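Local coordinates for SWD1-like protein (Myceliophthora thermophila, PDB 6E29), which probably serves, through this WD-repeat beta-propeller domain, as a protein-binding subunit of the COMPASS histone H3 lysine methyltransferase complex, at residues B[25-30]-B[42-46]; B[61-66]-B[90-96]; B[71-76]-B[111-116]; B[103-107]-B[134-138]. All blocks are in the same frame, centred on the assembly; numbering follows the deposited sequence. Where two conformers were deposited one is given.

Contact 1: residues B[25-30]-B[42-46]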
loop_
_atom_site.group_PDB
_atom_site.type_symbol
_atom_site.label_atom_id
_atom_site.label_comp_id
_atom_site.label_asym_id
_atom_site.label_seq_id
_atom_site.Cartn_x
_atom_site.Cartn_y
_atom_site.Cartn_z
ATOM N N SER B 25 -9.369 8.421 17.641
ATOM C CA SER B 25 -10.553 7.611 17.899
ATOM C C SER B 25 -10.077 6.159 17.954
ATOM O O SER B 25 -9.781 5.567 16.921
ATOM C CB SER B 25 -11.619 7.827 16.827
ATOM O OG SER B 25 -12.701 6.932 17.039
ATOM N N GLY B 26 -9.968 5.603 19.152
ATOM C CA GLY B 26 -9.332 4.271 19.228
ATOM C C GLY B 26 -7.867 4.346 18.814
ATOM O O GLY B 26 -7.316 5.419 18.568
ATOM N N HIS B 27 -7.233 3.162 18.744
ATOM C CA HIS B 27 -5.823 3.052 18.350
ATOM C C HIS B 27 -5.758 2.925 16.824
ATOM O O HIS B 27 -6.058 1.865 16.273
ATOM C CB HIS B 27 -5.186 1.850 19.038
ATOM C CG HIS B 27 -3.695 1.814 18.960
ATOM N ND1 HIS B 27 -3.004 1.491 17.807
ATOM C CD2 HIS B 27 -2.755 2.050 19.907
ATOM C CE1 HIS B 27 -1.704 1.524 18.052
ATOM N NE2 HIS B 27 -1.527 1.865 19.317
ATOM N N SER B 28 -5.340 3.990 16.140
ATOM C CA SER B 28 -5.299 3.970 14.685
ATOM C C SER B 28 -4.131 3.116 14.201
ATOM O O SER B 28 -3.002 3.271 14.674
ATOM C CB SER B 28 -5.178 5.390 14.142
ATOM O OG SER B 28 -6.357 6.126 14.436
ATOM N N THR B 29 -4.398 2.230 13.243
ATOM C CA THR B 29 -3.344 1.425 12.643
ATOM C C THR B 29 -3.038 1.851 11.222
ATOM O O THR B 29 -1.992 1.474 10.702
ATOM C CB THR B 29 -3.705 -0.069 12.608
ATOM O OG1 THR B 29 -4.925 -0.260 11.875
ATOM C CG2 THR B 29 -3.867 -0.614 13.978
ATOM N N CYS B 30 -3.909 2.636 10.606
ATOM C CA CYS B 30 -3.766 3.003 9.200
ATOM C C CYS B 30 -4.599 4.260 8.960
ATOM O O CYS B 30 -5.637 4.424 9.602
ATOM C CB CYS B 30 -4.215 1.814 8.336
ATOM S SG CYS B 30 -4.526 2.028 6.566
ATOM N N SER B 42 -9.676 6.265 8.900
ATOM C CA SER B 42 -8.789 5.693 9.901
ATOM C C SER B 42 -9.252 4.271 10.207
ATOM O O SER B 42 -10.450 4.010 10.312
ATOM C CB SER B 42 -8.791 6.579 11.175
ATOM O OG SER B 42 -7.969 6.036 12.170
ATOM N N GLY B 43 -8.319 3.332 10.338
ATOM C CA GLY B 43 -8.654 1.976 10.757
ATOM C C GLY B 43 -7.995 1.776 12.106
ATOM O O GLY B 43 -6.963 2.404 12.395
ATOM N N ARG B 44 -8.609 0.938 12.945
ATOM C CA ARG B 44 -8.211 0.795 14.343
ATOM C C ARG B 44 -7.858 -0.645 14.658
ATOM O O ARG B 44 -8.209 -1.582 13.926
ATOM C CB ARG B 44 -9.320 1.285 15.303
ATOM C CG ARG B 44 -10.137 2.415 14.680
ATOM C CD ARG B 44 -11.013 3.186 15.609
ATOM N NE ARG B 44 -11.587 2.413 16.677
ATOM C CZ ARG B 44 -12.528 2.883 17.503
ATOM N NH1 ARG B 44 -13.005 4.116 17.340
ATOM N NH2 ARG B 44 -13.000 2.115 18.478
ATOM N N VAL B 45 -7.165 -0.799 15.791
ATOM C CA VAL B 45 -6.777 -2.121 16.274
ATOM C C VAL B 45 -7.995 -3.026 16.381
ATOM O O VAL B 45 -7.918 -4.225 16.084
ATOM C CB VAL B 45 -6.063 -2.003 17.630
ATOM C CG1 VAL B 45 -5.976 -3.380 18.321
ATOM C CG2 VAL B 45 -4.709 -1.372 17.471
ATOM N N ASP B 46 -9.141 -2.468 16.818
ATOM C CA ASP B 46 -10.325 -3.296 17.055
ATOM C C ASP B 46 -11.168 -3.545 15.796
ATOM O O ASP B 46 -12.288 -4.051 15.912
ATOM C CB ASP B 46 -11.210 -2.685 18.146
ATOM C CG ASP B 46 -11.769 -1.322 17.765
ATOM O OD1 ASP B 46 -11.403 -0.774 16.707
ATOM O OD2 ASP B 46 -12.608 -0.797 18.525
HETATM O O HOH W 1 -8.962 6.286 14.349
#
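This is an antiparallel beta pairing inside one blade of the WD40 propeller. It joins the start of strand 28-33, the innermost strand of its blade, to the end of strand 39-44, next in the sheet. Three backbone hydrogen bonds hold it: Val45 N to His27 O at 2.9 Å, Thr29 N to Gly43 O at 2.7 Å, and Gly43 N to Cys30 O at 3.0 Å. Thr29 and Cys30 both face Gly43. This is a classic beta bulge, and it shifts the register by one between Ser28 and Cys30. One water bridges Ser25 O, Ser28 OG and Ser42 OG. Thr29 CG2 packs on Val45 CG2 at 3.7 Å. The Arg44 guanidinium lies with one face over Gly26 N; a CB on Gly26 would clash with Arg44 NE. The Arg44 guanidinium also forms a salt bridge with Asp46 in its own segment, Arg44 NH2 to Asp46 OD2 at 2.9 Å. His27 NE2 bonds to Leu334 O and Thr29 OG1 to Ile70 O, so the edge is also tied to two further blades. The three direct bonds are all backbone to backbone, so the pairing itself depends little on side-chain identity, except at Gly26.

Contact 2: residues B[61-66]-B[90-96]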
loop_
_atom_site.group_PDB
_atom_site.type_symbol
_atom_site.label_atom_id
_atom_site.label_comp_id
_atom_site.label_asym_id
_atom_site.label_seq_id
_atom_site.Cartn_x
_atom_site.Cartn_y
_atom_site.Cartn_z
ATOM N N ARG B 61 -18.542 9.271 10.490
ATOM C CA ARG B 61 -19.202 8.006 10.768
ATOM C C ARG B 61 -18.187 6.965 11.203
ATOM O O ARG B 61 -16.983 7.083 10.954
ATOM C CB ARG B 61 -20.003 7.527 9.561
ATOM C CG ARG B 61 -19.232 7.470 8.276
ATOM C CD ARG B 61 -19.973 6.602 7.249
ATOM N NE ARG B 61 -21.431 6.706 7.275
ATOM C CZ ARG B 61 -22.107 7.596 6.555
ATOM N NH1 ARG B 61 -21.431 8.437 5.785
ATOM N NH2 ARG B 61 -23.429 7.637 6.575
ATOM N N LYS B 62 -18.701 5.971 11.920
ATOM C CA LYS B 62 -17.932 4.817 12.366
ATOM C C LYS B 62 -18.505 3.567 11.704
ATOM O O LYS B 62 -19.722 3.335 11.766
ATOM C CB LYS B 62 -17.989 4.691 13.896
ATOM C CG LYS B 62 -17.173 5.739 14.672
ATOM C CD LYS B 62 -17.589 5.778 16.123
ATOM C CE LYS B 62 -16.500 6.339 17.023
ATOM N NZ LYS B 62 -16.022 7.658 16.525
ATOM N N LEU B 63 -17.623 2.758 11.096
ATOM C CA LEU B 63 -17.969 1.535 10.379
ATOM C C LEU B 63 -17.402 0.352 11.146
ATOM O O LEU B 63 -16.185 0.248 11.334
ATOM C CB LEU B 63 -17.419 1.553 8.948
ATOM C CG LEU B 63 -17.653 2.870 8.187
ATOM C CD1 LEU B 63 -16.744 2.930 6.960
ATOM C CD2 LEU B 63 -19.112 3.022 7.777
ATOM N N ARG B 64 -18.277 -0.538 11.585
ATOM C CA ARG B 64 -17.859 -1.701 12.365
ATOM C C ARG B 64 -18.219 -2.937 11.554
ATOM O O ARG B 64 -19.386 -3.326 11.464
ATOM C CB ARG B 64 -18.491 -1.662 13.766
ATOM C CG ARG B 64 -18.350 -0.262 14.414
ATOM C CD ARG B 64 -18.584 -0.234 15.925
ATOM N NE ARG B 64 -19.083 1.059 16.395
ATOM C CZ ARG B 64 -18.479 1.797 17.324
ATOM N NH1 ARG B 64 -17.327 1.379 17.840
ATOM N NH2 ARG B 64 -19.003 2.964 17.718
ATOM N N GLY B 65 -17.211 -3.529 10.915
ATOM C CA GLY B 65 -17.429 -4.725 10.138
ATOM C C GLY B 65 -16.299 -5.691 10.382
ATOM O O GLY B 65 -16.440 -6.897 10.178
ATOM N N HIS B 66 -15.160 -5.173 10.807
ATOM C CA HIS B 66 -14.035 -6.031 11.144
ATOM C C HIS B 66 -13.921 -6.095 12.661
ATOM O O HIS B 66 -14.379 -5.192 13.382
ATOM C CB HIS B 66 -12.708 -5.491 10.559
ATOM C CG HIS B 66 -12.739 -5.183 9.090
ATOM N ND1 HIS B 66 -12.212 -6.037 8.142
ATOM C CD2 HIS B 66 -13.180 -4.096 8.412
ATOM C CE1 HIS B 66 -12.349 -5.498 6.945
ATOM N NE2 HIS B 66 -12.948 -4.332 7.075
ATOM N N LYS B 90 -10.508 -10.498 6.309
ATOM C CA LYS B 90 -11.686 -9.989 5.629
ATOM C C LYS B 90 -11.375 -8.720 4.843
ATOM O O LYS B 90 -10.500 -7.919 5.209
ATOM C CB LYS B 90 -12.803 -9.703 6.643
ATOM C CG LYS B 90 -13.144 -10.889 7.527
ATOM C CD LYS B 90 -14.113 -10.504 8.680
ATOM C CE LYS B 90 -15.504 -10.116 8.210
ATOM N NZ LYS B 90 -16.369 -9.683 9.361
ATOM N N VAL B 91 -12.100 -8.554 3.744
ATOM C CA VAL B 91 -12.119 -7.326 2.950
ATOM C C VAL B 91 -13.583 -6.904 2.784
ATOM O O VAL B 91 -14.440 -7.739 2.438
ATOM C CB VAL B 91 -11.455 -7.531 1.573
ATOM C CG1 VAL B 91 -11.598 -6.299 0.718
ATOM C CG2 VAL B 91 -9.972 -7.856 1.723
ATOM N N ILE B 92 -13.867 -5.618 3.012
ATOM C CA ILE B 92 -15.235 -5.085 2.950
ATOM C C ILE B 92 -15.242 -3.837 2.077
ATOM O O ILE B 92 -14.348 -2.989 2.192
ATOM C CB ILE B 92 -15.780 -4.753 4.360
ATOM C CG1 ILE B 92 -15.942 -6.027 5.202
ATOM C CG2 ILE B 92 -17.084 -3.938 4.284
ATOM C CD1 ILE B 92 -16.360 -5.728 6.664
ATOM N N LEU B 93 -16.253 -3.718 1.224
ATOM C CA LEU B 93 -16.508 -2.518 0.447
ATOM C C LEU B 93 -17.687 -1.808 1.086
ATOM O O LEU B 93 -18.816 -2.331 1.076
ATOM C CB LEU B 93 -16.838 -2.794 -1.016
ATOM C CG LEU B 93 -16.914 -1.446 -1.750
ATOM C CD1 LEU B 93 -15.588 -0.793 -1.730
ATOM C CD2 LEU B 93 -17.323 -1.670 -3.170
ATOM N N TRP B 94 -17.404 -0.642 1.672
ATOM C CA TRP B 94 -18.394 0.211 2.314
ATOM C C TRP B 94 -18.980 1.175 1.292
ATOM O O TRP B 94 -18.255 1.729 0.454
ATOM C CB TRP B 94 -17.750 1.016 3.462
ATOM C CG TRP B 94 -17.139 0.162 4.496
ATOM C CD1 TRP B 94 -15.831 -0.223 4.578
ATOM C CD2 TRP B 94 -17.811 -0.461 5.595
ATOM N NE1 TRP B 94 -15.640 -1.038 5.674
ATOM C CE2 TRP B 94 -16.843 -1.197 6.318
ATOM C CE3 TRP B 94 -19.138 -0.437 6.066
ATOM C CZ2 TRP B 94 -17.159 -1.914 7.480
ATOM C CZ3 TRP B 94 -19.453 -1.160 7.214
ATOM C CH2 TRP B 94 -18.471 -1.891 7.905
ATOM N N ASP B 95 -20.280 1.391 1.380
ATOM C CA ASP B 95 -20.953 2.479 0.685
ATOM C C ASP B 95 -21.104 3.633 1.692
ATOM O O ASP B 95 -21.859 3.533 2.670
ATOM C CB ASP B 95 -22.294 1.983 0.139
ATOM C CG ASP B 95 -23.053 3.030 -0.672
ATOM O OD1 ASP B 95 -22.617 4.202 -0.748
ATOM O OD2 ASP B 95 -24.109 2.652 -1.232
ATOM N N LEU B 96 -20.325 4.696 1.492
ATOM C CA LEU B 96 -20.374 5.834 2.405
ATOM C C LEU B 96 -21.558 6.734 2.136
ATOM O O LEU B 96 -21.823 7.631 2.946
ATOM C CB LEU B 96 -19.098 6.652 2.308
ATOM C CG LEU B 96 -17.849 5.825 2.588
ATOM C CD1 LEU B 96 -16.614 6.712 2.559
ATOM C CD2 LEU B 96 -17.972 5.075 3.905
#
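Two neighbouring blades of the WD40 propeller meet here. Segment 61-66 carries the outermost strand of one blade and the lead into the next, and segment 90-96 carries the third strand of that next blade. The segments run nearly antiparallel, but their backbones are too far apart to pair, and side chains fill the gap. Lys90 comes first: Lys90 NZ donates to Gly65 O at 2.9 Å, the single hydrogen bond across the segments. Ile92 lays CD1 over the face of the His66 ring, a CH-pi contact 4.0 Å from the ring centroid. Trp94 fills the middle. Leu63 CB sits 3.6 Å from the centroid of the Trp94 six-membered ring, a CH-pi contact almost on the ring normal, and Gly65 lies at the ring edge. A CB on Gly65 would clash with both Ile92 and Trp94. His66 NE2 and Trp94 NE1 both bond to Ser84 OG in strand 81-86, a histidine-serine-tryptophan network well known in WD repeats. Leu96 closes the row, with Leu96 CD2 3.9 Å from Leu63 CD1.

Contact 3: residues B[71-76]-B[111-116]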
loop_
_atom_site.group_PDB
_atom_site.type_symbol
_atom_site.label_atom_id
_atom_site.label_comp_id
_atom_site.label_asym_id
_atom_site.label_seq_id
_atom_site.Cartn_x
_atom_site.Cartn_y
_atom_site.Cartn_z
ATOM N N THR B 71 -5.627 -3.325 8.216
ATOM C CA THR B 71 -4.341 -3.301 7.543
ATOM C C THR B 71 -4.289 -2.425 6.301
ATOM O O THR B 71 -3.188 -2.030 5.911
ATOM C CB THR B 71 -3.934 -4.720 7.128
ATOM O OG1 THR B 71 -5.028 -5.304 6.415
ATOM C CG2 THR B 71 -3.635 -5.593 8.386
ATOM N N SER B 72 -5.423 -2.102 5.665
ATOM C CA SER B 72 -5.378 -1.187 4.529
ATOM C C SER B 72 -6.734 -0.566 4.271
ATOM O O SER B 72 -7.779 -1.061 4.725
ATOM C CB SER B 72 -4.876 -1.859 3.235
ATOM O OG SER B 72 -5.866 -2.727 2.686
ATOM N N LEU B 73 -6.669 0.579 3.596
ATOM C CA LEU B 73 -7.831 1.368 3.209
ATOM C C LEU B 73 -7.590 1.904 1.823
ATOM O O LEU B 73 -6.512 2.424 1.553
ATOM C CB LEU B 73 -8.041 2.588 4.133
ATOM C CG LEU B 73 -8.226 2.270 5.593
ATOM C CD1 LEU B 73 -7.867 3.535 6.441
ATOM C CD2 LEU B 73 -9.699 1.831 5.858
ATOM N N SER B 74 -8.615 1.835 0.979
ATOM C CA SER B 74 -8.514 2.218 -0.417
ATOM C C SER B 74 -9.828 2.843 -0.843
ATOM O O SER B 74 -10.881 2.206 -0.720
ATOM C CB SER B 74 -8.210 0.963 -1.264
ATOM O OG SER B 74 -8.257 1.225 -2.647
ATOM N N TRP B 75 -9.762 4.061 -1.357
ATOM C CA TRP B 75 -10.952 4.821 -1.700
ATOM C C TRP B 75 -11.257 4.683 -3.179
ATOM O O TRP B 75 -10.347 4.584 -3.994
ATOM C CB TRP B 75 -10.771 6.301 -1.416
ATOM C CG TRP B 75 -10.728 6.744 0.022
ATOM C CD1 TRP B 75 -9.620 6.730 0.880
ATOM C CD2 TRP B 75 -11.794 7.362 0.754
ATOM N NE1 TRP B 75 -9.971 7.296 2.089
ATOM C CE2 TRP B 75 -11.294 7.687 2.039
ATOM C CE3 TRP B 75 -13.140 7.646 0.459
ATOM C CZ2 TRP B 75 -12.090 8.287 3.027
ATOM C CZ3 TRP B 75 -13.928 8.270 1.442
ATOM C CH2 TRP B 75 -13.405 8.571 2.709
ATOM N N SER B 76 -12.540 4.744 -3.515
ATOM C CA SER B 76 -12.945 4.742 -4.916
ATOM C C SER B 76 -12.631 6.104 -5.531
ATOM O O SER B 76 -12.455 7.096 -4.821
ATOM C CB SER B 76 -14.443 4.439 -5.061
ATOM O OG SER B 76 -15.241 5.504 -4.537
ATOM N N VAL B 111 -4.919 -10.285 5.593
ATOM C CA VAL B 111 -4.763 -9.505 4.370
ATOM C C VAL B 111 -3.656 -8.486 4.612
ATOM O O VAL B 111 -3.772 -7.643 5.510
ATOM C CB VAL B 111 -6.089 -8.836 3.955
ATOM C CG1 VAL B 111 -5.978 -8.177 2.570
ATOM C CG2 VAL B 111 -7.291 -9.858 3.977
ATOM N N TYR B 112 -2.542 -8.601 3.870
ATOM C CA TYR B 112 -1.527 -7.542 3.915
ATOM C C TYR B 112 -2.119 -6.202 3.457
ATOM O O TYR B 112 -1.810 -5.142 4.000
ATOM C CB TYR B 112 -0.357 -7.890 2.998
ATOM C CG TYR B 112 0.638 -8.941 3.455
ATOM C CD1 TYR B 112 1.384 -8.777 4.634
ATOM C CD2 TYR B 112 0.925 -10.043 2.621
ATOM C CE1 TYR B 112 2.346 -9.705 5.000
ATOM C CE2 TYR B 112 1.868 -10.980 2.987
ATOM C CZ TYR B 112 2.589 -10.795 4.163
ATOM O OH TYR B 112 3.521 -11.717 4.542
ATOM N N GLY B 113 -2.927 -6.229 2.409
ATOM C CA GLY B 113 -3.547 -5.029 1.915
ATOM C C GLY B 113 -4.379 -5.344 0.694
ATOM O O GLY B 113 -4.160 -6.338 -0.028
ATOM N N ALA B 114 -5.395 -4.535 0.475
ATOM C CA ALA B 114 -6.264 -4.695 -0.692
ATOM C C ALA B 114 -6.474 -3.336 -1.356
ATOM O O ALA B 114 -6.657 -2.325 -0.670
ATOM C CB ALA B 114 -7.635 -5.333 -0.324
ATOM N N GLU B 115 -6.412 -3.313 -2.696
ATOM C CA GLU B 115 -6.486 -2.073 -3.460
ATOM C C GLU B 115 -7.631 -2.147 -4.445
ATOM O O GLU B 115 -7.796 -3.165 -5.125
ATOM C CB GLU B 115 -5.224 -1.791 -4.250
ATOM C CG GLU B 115 -4.073 -1.299 -3.386
ATOM C CD GLU B 115 -4.200 0.181 -3.085
ATOM O OE1 GLU B 115 -4.220 0.967 -4.051
ATOM O OE2 GLU B 115 -4.314 0.554 -1.890
ATOM N N LEU B 116 -8.386 -1.061 -4.552
ATOM C CA LEU B 116 -9.470 -1.000 -5.550
ATOM C C LEU B 116 -8.923 -0.706 -6.944
ATOM O O LEU B 116 -7.942 0.021 -7.121
ATOM C CB LEU B 116 -10.488 0.075 -5.165
ATOM C CG LEU B 116 -11.576 -0.303 -4.177
ATOM C CD1 LEU B 116 -12.450 0.966 -3.875
ATOM C CD2 LEU B 116 -12.464 -1.445 -4.706
HETATM O O HOH W 2 -1.566 -2.471 3.158
HETATM O O HOH W 3 -8.221 -1.944 1.562
HETATM O O HOH W 4 -6.385 3.000 -3.903
#
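Three hydrogen bonds made by side-chain hydroxyls join these segments. Thr71 OG1 donates to Val111 O at 2.8 Å. Ala114 N donates to Ser72 OG at 2.9 Å, and Leu116 N donates to Ser74 OG at 3.0 Å. The strands run almost parallel, 6° apart, with axes 5.8 Å apart at the closest, yet no backbone-to-backbone hydrogen bond links them. The serine hydroxyls occupy the space between the chains. Three waters extend the network. One links Thr71 O to Tyr112 O, and a second links Ser72 OG to Ala114 O. The third bonds to Ser74 OG and to Glu115 OE1. Packing surrounds this polar layer. Ser72 OG touches Gly113 CA at 3.4 Å, and Leu116 CB is 3.6 Å from Ser74 OG. Beyond the hydroxyls, Leu116 CD1 lies over the chain at Ser76, 3.8 Å from Ser76 N. Leu73 and Trp75 turn away, toward strand 39-44 of the preceding blade. These are the innermost strands of adjacent blades, side by side near the propeller axis. Each has a classic beta bulge: Thr71 and Ser72 face Ala85, and Tyr112 and Gly113 face Ala127. Strand 81-86 covers part of the contact, touching Ser72, Val111, Ala114 and Leu116, while strand 123-128 backs Val111 and Ala114.

Contact 4: residues B[103-107]-B[134-138]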
loop_
_atom_site.group_PDB
_atom_site.type_symbol
_atom_site.label_atom_id
_atom_site.label_comp_id
_atom_site.label_asym_id
_atom_site.label_seq_id
_atom_site.Cartn_x
_atom_site.Cartn_y
_atom_site.Cartn_z
ATOM N N ARG B 103 -20.254 -4.727 -0.080
ATOM C CA ARG B 103 -19.706 -6.034 -0.452
ATOM C C ARG B 103 -18.764 -6.511 0.644
ATOM O O ARG B 103 -18.157 -5.703 1.357
ATOM C CB ARG B 103 -18.903 -6.021 -1.763
ATOM C CG ARG B 103 -19.676 -5.619 -3.009
ATOM C CD ARG B 103 -20.517 -6.754 -3.518
ATOM N NE ARG B 103 -21.331 -6.387 -4.674
ATOM C CZ ARG B 103 -22.580 -5.907 -4.592
ATOM N NH1 ARG B 103 -23.146 -5.698 -3.402
ATOM N NH2 ARG B 103 -23.274 -5.618 -5.692
ATOM N N GLU B 104 -18.603 -7.826 0.743
ATOM C CA GLU B 104 -17.757 -8.402 1.783
ATOM C C GLU B 104 -17.140 -9.716 1.312
ATOM O O GLU B 104 -17.863 -10.619 0.886
ATOM C CB GLU B 104 -18.604 -8.645 3.025
ATOM C CG GLU B 104 -17.827 -9.151 4.192
ATOM C CD GLU B 104 -18.694 -9.196 5.447
ATOM O OE1 GLU B 104 -18.147 -9.495 6.527
ATOM O OE2 GLU B 104 -19.919 -8.947 5.351
ATOM N N VAL B 105 -15.819 -9.850 1.445
ATOM C CA VAL B 105 -15.084 -11.013 0.947
ATOM C C VAL B 105 -14.169 -11.525 2.055
ATOM O O VAL B 105 -13.359 -10.760 2.597
ATOM C CB VAL B 105 -14.271 -10.667 -0.316
ATOM C CG1 VAL B 105 -13.557 -11.935 -0.888
ATOM C CG2 VAL B 105 -15.165 -9.993 -1.366
ATOM N N ARG B 106 -14.314 -12.810 2.403
ATOM C CA ARG B 106 -13.514 -13.450 3.445
ATOM C C ARG B 106 -12.493 -14.410 2.839
ATOM O O ARG B 106 -12.846 -15.279 2.032
ATOM C CB ARG B 106 -14.415 -14.183 4.445
ATOM C CG ARG B 106 -15.540 -13.277 4.945
ATOM C CD ARG B 106 -16.465 -13.999 5.920
ATOM N NE ARG B 106 -17.843 -14.041 5.414
ATOM C CZ ARG B 106 -18.686 -13.017 5.484
ATOM N NH1 ARG B 106 -18.283 -11.899 6.046
ATOM N NH2 ARG B 106 -19.931 -13.118 5.008
ATOM N N PHE B 107 -11.240 -14.270 3.247
ATOM C CA PHE B 107 -10.165 -15.115 2.743
ATOM C C PHE B 107 -9.800 -16.154 3.801
ATOM O O PHE B 107 -10.479 -16.300 4.813
ATOM C CB PHE B 107 -8.958 -14.263 2.335
ATOM C CG PHE B 107 -9.231 -13.342 1.176
ATOM C CD1 PHE B 107 -9.612 -12.023 1.398
ATOM C CD2 PHE B 107 -9.154 -13.809 -0.136
ATOM C CE1 PHE B 107 -9.897 -11.169 0.337
ATOM C CE2 PHE B 107 -9.432 -12.961 -1.210
ATOM C CZ PHE B 107 -9.804 -11.621 -0.963
ATOM N N MET B 134 -4.704 -12.363 -4.740
ATOM C CA MET B 134 -6.002 -12.601 -5.374
ATOM C C MET B 134 -6.534 -11.355 -6.077
ATOM O O MET B 134 -6.377 -10.236 -5.589
ATOM C CB MET B 134 -7.060 -13.067 -4.345
ATOM C CG MET B 134 -6.710 -14.315 -3.564
ATOM S SD MET B 134 -6.724 -15.802 -4.587
ATOM C CE MET B 134 -8.433 -15.857 -5.026
ATOM N N LEU B 135 -7.146 -11.568 -7.240
ATOM C CA LEU B 135 -7.952 -10.570 -7.927
ATOM C C LEU B 135 -9.418 -10.969 -7.760
ATOM O O LEU B 135 -9.824 -12.072 -8.159
ATOM C CB LEU B 135 -7.553 -10.490 -9.399
ATOM C CG LEU B 135 -8.146 -9.337 -10.201
ATOM C CD1 LEU B 135 -7.791 -8.082 -9.513
ATOM C CD2 LEU B 135 -7.571 -9.301 -11.615
ATOM N N VAL B 136 -10.221 -10.107 -7.153
ATOM C CA VAL B 136 -11.608 -10.473 -6.853
ATOM C C VAL B 136 -12.561 -9.542 -7.589
ATOM O O VAL B 136 -12.428 -8.320 -7.508
ATOM C CB VAL B 136 -11.896 -10.454 -5.336
ATOM C CG1 VAL B 136 -13.363 -10.846 -5.076
ATOM C CG2 VAL B 136 -10.958 -11.405 -4.591
ATOM N N ASP B 137 -13.548 -10.116 -8.271
ATOM C CA ASP B 137 -14.636 -9.332 -8.854
ATOM C C ASP B 137 -15.799 -9.281 -7.873
ATOM O O ASP B 137 -16.405 -10.324 -7.570
ATOM C CB ASP B 137 -15.043 -9.962 -10.190
ATOM C CG ASP B 137 -16.301 -9.355 -10.802
ATOM O OD1 ASP B 137 -16.878 -8.373 -10.285
ATOM O OD2 ASP B 137 -16.738 -9.909 -11.849
ATOM N N ILE B 138 -16.157 -8.065 -7.422
ATOM C CA ILE B 138 -17.267 -7.943 -6.490
ATOM C C ILE B 138 -18.428 -7.181 -7.124
ATOM O O ILE B 138 -19.202 -6.528 -6.415
ATOM C CB ILE B 138 -16.798 -7.290 -5.182
ATOM C CG1 ILE B 138 -16.184 -5.916 -5.472
ATOM C CG2 ILE B 138 -15.791 -8.214 -4.474
ATOM C CD1 ILE B 138 -15.611 -5.218 -4.255
#
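In this contact between adjacent WD40 propeller blades, the outermost strand of one, 100-106, faces the third strand of the next, 134-137. The two segments run nearly antiparallel but stand apart, so the fit is between side chains. Arg103, Val105 and Phe107 point toward Met134, Val136 and Ile138. The Val105 side chain is a small bump that enters the hollow between Val136 and Ile138. Val105 CG2 lies 3.6 Å from Ile138 CG2 and 4.2 Å from Val136 CG1. The Phe107 ring is a flat wedge at the other end. Its edge meets Val136, Phe107 CZ to Val136 CG2 at 3.8 Å, and Phe107 CE2 lies 3.8 Å from Met134 CG. Phe124 of strand 123-128 also packs on Phe107, Val136 and Ile138, and Arg145 makes a cation-pi contact with Phe107. At the far end the Arg103 side chain lies along Ile138, with Arg103 CG 4.0 Å from Ile138 CB. Arg103 NH2 bonds to Thr139 O. Across the segments, Arg103 NE donates to Ile138 O at 2.8 Å.

Contact 1 lies within a blade, whereas contacts 2, 3 and 4 join successive blades. Contact 3 is nearest the middle, about 7 Å from the centre of the chain to its own centre; the others lie 17 to 18 Å out. Contacts 2 and 4 are buried; contacts 1 and 3 are partly buried, contact 3 despite its central place. Contact 1 depends on backbone pairing, and contact 3 on hydroxyls and waters between inner strands. In contacts 2 and 4 an outermost strand meets the third strand of the next blade, mainly through apolar and aromatic side chains, with one side-chain-to-backbone hydrogen bond each. Contacts 3 and 4 join the same two blades. Contacts 1 and 3 touch where Cys30 SG meets Leu73 CD1.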